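Local coordinates for protein ATP-dependent DNA helicase (Mycobacterium smegmatis, PDB 5V9X) that probably uses the energy of ATP hydrolysis to move 3'-to-5' along single-stranded DNA and unwind RNA:DNA hybrids, at residues Q96-L101 with A157-V162; T183-V188 with T218-I223. One frame throughout, in Å; residues are numbered along the deposited sequence.

Interaction 1: residues Q96-L101 with A157-V162; sequences QGTQVL and ANPPDV
Thr98 and Pro160 meet through a hydroxyl and a carbonyl. Thr98 OG1 donates to Pro160 O at 3.0 Å, from within the carbonyl plane. The hydroxyl sits beside its own backbone N (chi1 -58°), where it also lies 3.4 Å from Pro159 CB. The Thr98 and Pro159 side chains cross at an angle here. Thr98 CA adds a CA-H...O contact to the same Pro160 O.

One residue further on, Asp161 O takes two backbone donors. Val100 N reaches it at 2.9 Å in a nearly straight bond (169° at the hydrogen). Gln99 N reaches Asp161 O at 2.9 Å as well, but tilted from the carbonyl plane and more bent. Two bonds therefore fix this carbonyl where the strands begin.

Val100 and Val162 form a parallel bridge, with CA atoms 4.7 Å apart. This is the start of the pairing between strands 100-103 and 162-165 of the parallel sheet in the DEAD/DEAH-box domain. The pairing goes on with a backbone bond between Val100 and Leu163. The fold is the RecA-like one of helicase motor domains. The two valines lie on the same face, and Val100 CB is 4.1 Å from Val162 CG2. Helix 75-88 covers them, with Phe80 touching both and Ala83 touching Val100.

A second shell holds the loop before strand 162-165: Asp161 N is hydrogen-bonded to Thr139 OG1, and the Pro160 ring packs on Thr139. Thr181 touches Pro159 and makes a backbone bond to Thr98.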
# COMPACT_ATOMS: atom_id res chain seq x y z
N GLN A 96 -30.05 17.78 -11.03
CA GLN A 96 -29.27 18.18 -12.19
C GLN A 96 -27.83 18.50 -11.80
O GLN A 96 -27.57 19.39 -10.99
CB GLN A 96 -29.92 19.38 -12.88
CG GLN A 96 -30.86 18.99 -14.00
CD GLN A 96 -30.13 18.31 -15.15
OE1 GLN A 96 -28.96 18.60 -15.41
NE2 GLN A 96 -30.81 17.40 -15.83
N GLY A 97 -26.90 17.78 -12.41
CA GLY A 97 -25.51 17.77 -12.01
C GLY A 97 -25.11 16.40 -11.48
O GLY A 97 -25.92 15.50 -11.28
N THR A 98 -23.81 16.27 -11.24
CA THR A 98 -23.28 15.01 -10.74
C THR A 98 -23.83 14.72 -9.35
O THR A 98 -23.66 15.52 -8.42
CB THR A 98 -21.75 15.05 -10.71
OG1 THR A 98 -21.26 15.31 -12.03
CG2 THR A 98 -21.20 13.71 -10.23
N GLN A 99 -24.50 13.57 -9.21
CA GLN A 99 -25.23 13.22 -7.99
C GLN A 99 -24.49 12.22 -7.11
O GLN A 99 -24.54 12.34 -5.88
CB GLN A 99 -26.60 12.63 -8.36
CG GLN A 99 -27.56 13.63 -8.99
CD GLN A 99 -28.21 14.54 -7.96
OE1 GLN A 99 -28.85 14.07 -7.02
NE2 GLN A 99 -28.06 15.84 -8.14
N VAL A 100 -23.81 11.25 -7.70
CA VAL A 100 -23.07 10.23 -6.97
C VAL A 100 -21.60 10.33 -7.36
O VAL A 100 -21.27 10.48 -8.54
CB VAL A 100 -23.62 8.81 -7.24
CG1 VAL A 100 -22.78 7.76 -6.54
CG2 VAL A 100 -25.07 8.72 -6.81
N LEU A 101 -20.72 10.25 -6.36
CA LEU A 101 -19.27 10.29 -6.59
C LEU A 101 -18.65 9.02 -6.02
O LEU A 101 -18.63 8.83 -4.80
CB LEU A 101 -18.65 11.54 -5.95
CG LEU A 101 -17.14 11.69 -6.13
CD1 LEU A 101 -16.79 11.88 -7.60
CD2 LEU A 101 -16.60 12.83 -5.29
N ALA A 157 -19.06 19.82 -19.72
CA ALA A 157 -20.22 20.41 -20.37
C ALA A 157 -21.49 19.63 -20.03
O ALA A 157 -22.57 20.22 -19.89
CB ALA A 157 -20.01 20.46 -21.88
N ASN A 158 -21.38 18.31 -19.89
CA ASN A 158 -22.52 17.44 -19.62
C ASN A 158 -22.10 16.42 -18.58
O ASN A 158 -21.85 15.25 -18.90
CB ASN A 158 -23.02 16.77 -20.90
CG ASN A 158 -24.50 16.99 -21.14
OD1 ASN A 158 -24.93 18.10 -21.45
ND2 ASN A 158 -25.28 15.93 -21.01
N PRO A 159 -22.02 16.82 -17.31
CA PRO A 159 -21.49 15.92 -16.29
C PRO A 159 -22.38 14.72 -16.10
O PRO A 159 -23.62 14.81 -16.25
CB PRO A 159 -21.43 16.80 -15.04
CG PRO A 159 -22.47 17.85 -15.27
CD PRO A 159 -22.43 18.12 -16.75
N PRO A 160 -21.81 13.57 -15.76
CA PRO A 160 -22.62 12.37 -15.53
C PRO A 160 -23.26 12.37 -14.15
O PRO A 160 -22.79 13.02 -13.21
CB PRO A 160 -21.61 11.23 -15.67
CG PRO A 160 -20.32 11.85 -15.21
CD PRO A 160 -20.37 13.29 -15.64
N ASP A 161 -24.36 11.61 -14.04
CA ASP A 161 -25.03 11.48 -12.75
C ASP A 161 -24.16 10.71 -11.76
O ASP A 161 -24.14 11.04 -10.57
CB ASP A 161 -26.38 10.79 -12.93
CG ASP A 161 -27.34 11.60 -13.78
OD1 ASP A 161 -27.17 12.83 -13.88
OD2 ASP A 161 -28.27 11.00 -14.35
N VAL A 162 -23.44 9.70 -12.24
CA VAL A 162 -22.51 8.93 -11.42
C VAL A 162 -21.11 9.19 -11.95
O VAL A 162 -20.77 8.76 -13.06
CB VAL A 162 -22.84 7.43 -11.45
CG1 VAL A 162 -21.81 6.65 -10.63
CG2 VAL A 162 -24.25 7.17 -10.94

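Interaction 2: residues T183-V188 with T218-I223; sequences TSVRTV and TPAQRI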
# COMPACT_ATOMS: atom_id res chain seq x y z
N THR A 183 -21.23 20.42 -7.38
CA THR A 183 -21.97 21.16 -6.37
C THR A 183 -23.27 20.47 -5.95
O THR A 183 -23.86 20.88 -4.95
CB THR A 183 -22.28 22.58 -6.86
OG1 THR A 183 -23.06 22.52 -8.05
CG2 THR A 183 -21.00 23.35 -7.13
N SER A 184 -23.72 19.46 -6.69
CA SER A 184 -24.96 18.77 -6.36
C SER A 184 -24.74 17.38 -5.78
O SER A 184 -25.72 16.67 -5.53
CB SER A 184 -25.85 18.66 -7.60
OG SER A 184 -26.23 19.94 -8.08
N VAL A 185 -23.48 16.99 -5.54
CA VAL A 185 -23.19 15.63 -5.08
C VAL A 185 -23.88 15.38 -3.75
O VAL A 185 -23.74 16.15 -2.80
CB VAL A 185 -21.68 15.42 -4.98
CG1 VAL A 185 -21.37 14.15 -4.19
CG2 VAL A 185 -21.06 15.34 -6.37
N ARG A 186 -24.63 14.28 -3.68
CA ARG A 186 -25.31 13.86 -2.46
C ARG A 186 -24.68 12.65 -1.80
O ARG A 186 -24.76 12.52 -0.58
CB ARG A 186 -26.79 13.56 -2.74
CG ARG A 186 -27.59 14.77 -3.19
CD ARG A 186 -29.06 14.43 -3.39
NE ARG A 186 -29.84 15.60 -3.79
CZ ARG A 186 -31.14 15.58 -4.07
NH1 ARG A 186 -31.82 14.44 -4.00
NH2 ARG A 186 -31.76 16.69 -4.43
N THR A 187 -24.06 11.76 -2.57
CA THR A 187 -23.44 10.55 -2.05
C THR A 187 -21.99 10.49 -2.49
O THR A 187 -21.65 10.89 -3.60
CB THR A 187 -24.19 9.29 -2.53
OG1 THR A 187 -25.57 9.37 -2.16
CG2 THR A 187 -23.58 8.02 -1.94
N VAL A 188 -21.13 10.00 -1.59
CA VAL A 188 -19.72 9.77 -1.89
C VAL A 188 -19.37 8.36 -1.45
O VAL A 188 -19.43 8.04 -0.25
CB VAL A 188 -18.81 10.80 -1.20
CG1 VAL A 188 -17.35 10.38 -1.34
CG2 VAL A 188 -19.02 12.18 -1.80
N THR A 218 -25.10 20.84 1.64
CA THR A 218 -25.07 19.86 2.71
C THR A 218 -23.92 18.90 2.42
O THR A 218 -23.79 18.42 1.28
CB THR A 218 -26.40 19.11 2.81
OG1 THR A 218 -27.41 19.98 3.31
CG2 THR A 218 -26.27 17.90 3.73
N PRO A 219 -23.07 18.61 3.41
CA PRO A 219 -22.01 17.61 3.20
C PRO A 219 -22.60 16.29 2.74
O PRO A 219 -23.63 15.83 3.25
CB PRO A 219 -21.36 17.49 4.58
CG PRO A 219 -21.61 18.81 5.22
CD PRO A 219 -22.97 19.24 4.74
N ALA A 220 -21.95 15.68 1.75
CA ALA A 220 -22.46 14.46 1.16
C ALA A 220 -22.37 13.30 2.13
O ALA A 220 -21.53 13.28 3.04
CB ALA A 220 -21.70 14.13 -0.12
N GLN A 221 -23.25 12.32 1.94
CA GLN A 221 -23.18 11.07 2.68
C GLN A 221 -21.98 10.26 2.19
O GLN A 221 -21.77 10.13 0.98
CB GLN A 221 -24.47 10.28 2.48
CG GLN A 221 -24.54 8.96 3.22
CD GLN A 221 -25.80 8.18 2.89
OE1 GLN A 221 -26.25 8.17 1.74
NE2 GLN A 221 -26.38 7.54 3.89
N ARG A 222 -21.19 9.73 3.12
CA ARG A 222 -19.96 9.02 2.80
C ARG A 222 -20.13 7.53 3.09
O ARG A 222 -20.53 7.15 4.19
CB ARG A 222 -18.78 9.59 3.59
CG ARG A 222 -18.48 11.04 3.27
CD ARG A 222 -17.23 11.52 3.98
NE ARG A 222 -17.02 12.95 3.79
CZ ARG A 222 -15.97 13.62 4.27
NH1 ARG A 222 -15.04 12.99 4.96
NH2 ARG A 222 -15.87 14.92 4.04
N ILE A 223 -19.80 6.70 2.10
CA ILE A 223 -19.92 5.25 2.21
C ILE A 223 -18.56 4.63 1.90
O ILE A 223 -17.96 4.94 0.87
CB ILE A 223 -21.00 4.70 1.27
CG1 ILE A 223 -22.36 5.33 1.59
CG2 ILE A 223 -21.08 3.18 1.38
CD1 ILE A 223 -23.39 5.15 0.50
O HOH W 1 -26.49 6.34 -1.14
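This is a parallel beta pairing at the start of strands 187-191 and 221-226, in the middle of the sheet of the DEAD/DEAH-box domain. Helix 200-213 lies in the connection between them. Thr187 pairs with Gln221 and Val188 with Arg222. Gln221 N donates to Arg186 O at 2.9 Å. Val188 then uses both its backbone groups: its N donates to Gln221 O at 2.7 Å, and its O accepts from Ile223 N at 2.7 Å.

Side chains pack on both faces. Ala220 CB lies 3.7 Å from Val188 CG2 and 4.1 Å from Val185 CG1. Leu209 and Leu212 of helix 200-213 cover Val188. On the other face, Thr187 OG1 lies beside the backbone N (chi1 -57°), which leaves CG2 anti to that N; Thr187 CG2 meets Ile223 CD1 at 3.8 Å. Thr187 and Gln221 run side by side, and a water joins Thr187 OG1 to Gln221 OE1 by two weak bonds.

Gln221 NE2 bonds to Ile59 O and Asn63 O, while Arg222 makes salt bridges to Asp213 and Glu210. These two acids probably balance the charge of the buried guanidinium, tying the strand to helix 200-213.

In the fold
The two interactions lie in one sheet, with centres 12 Å apart. Strand 100-103 of interaction 1 is the direct neighbour of strand 187-191 of interaction 2. Gln99 O and Arg186 N are 2.9 Å apart, and Leu101 N and Thr187 O 3.0 Å; both are probable hydrogen bonds. Thr98 O also packs against Val185 CG2. Across the parallel sheet the four strands run in the order 162-165, 100-103, 187-191, 221-226. Neither interaction forms the nucleotide site. The side chain of Ile223 is about 11 Å from the bound AMP-PNP and about 10 Å from the magnesium ion. The side chain of Val162 is about 14 Å from the bound AMP-PNP.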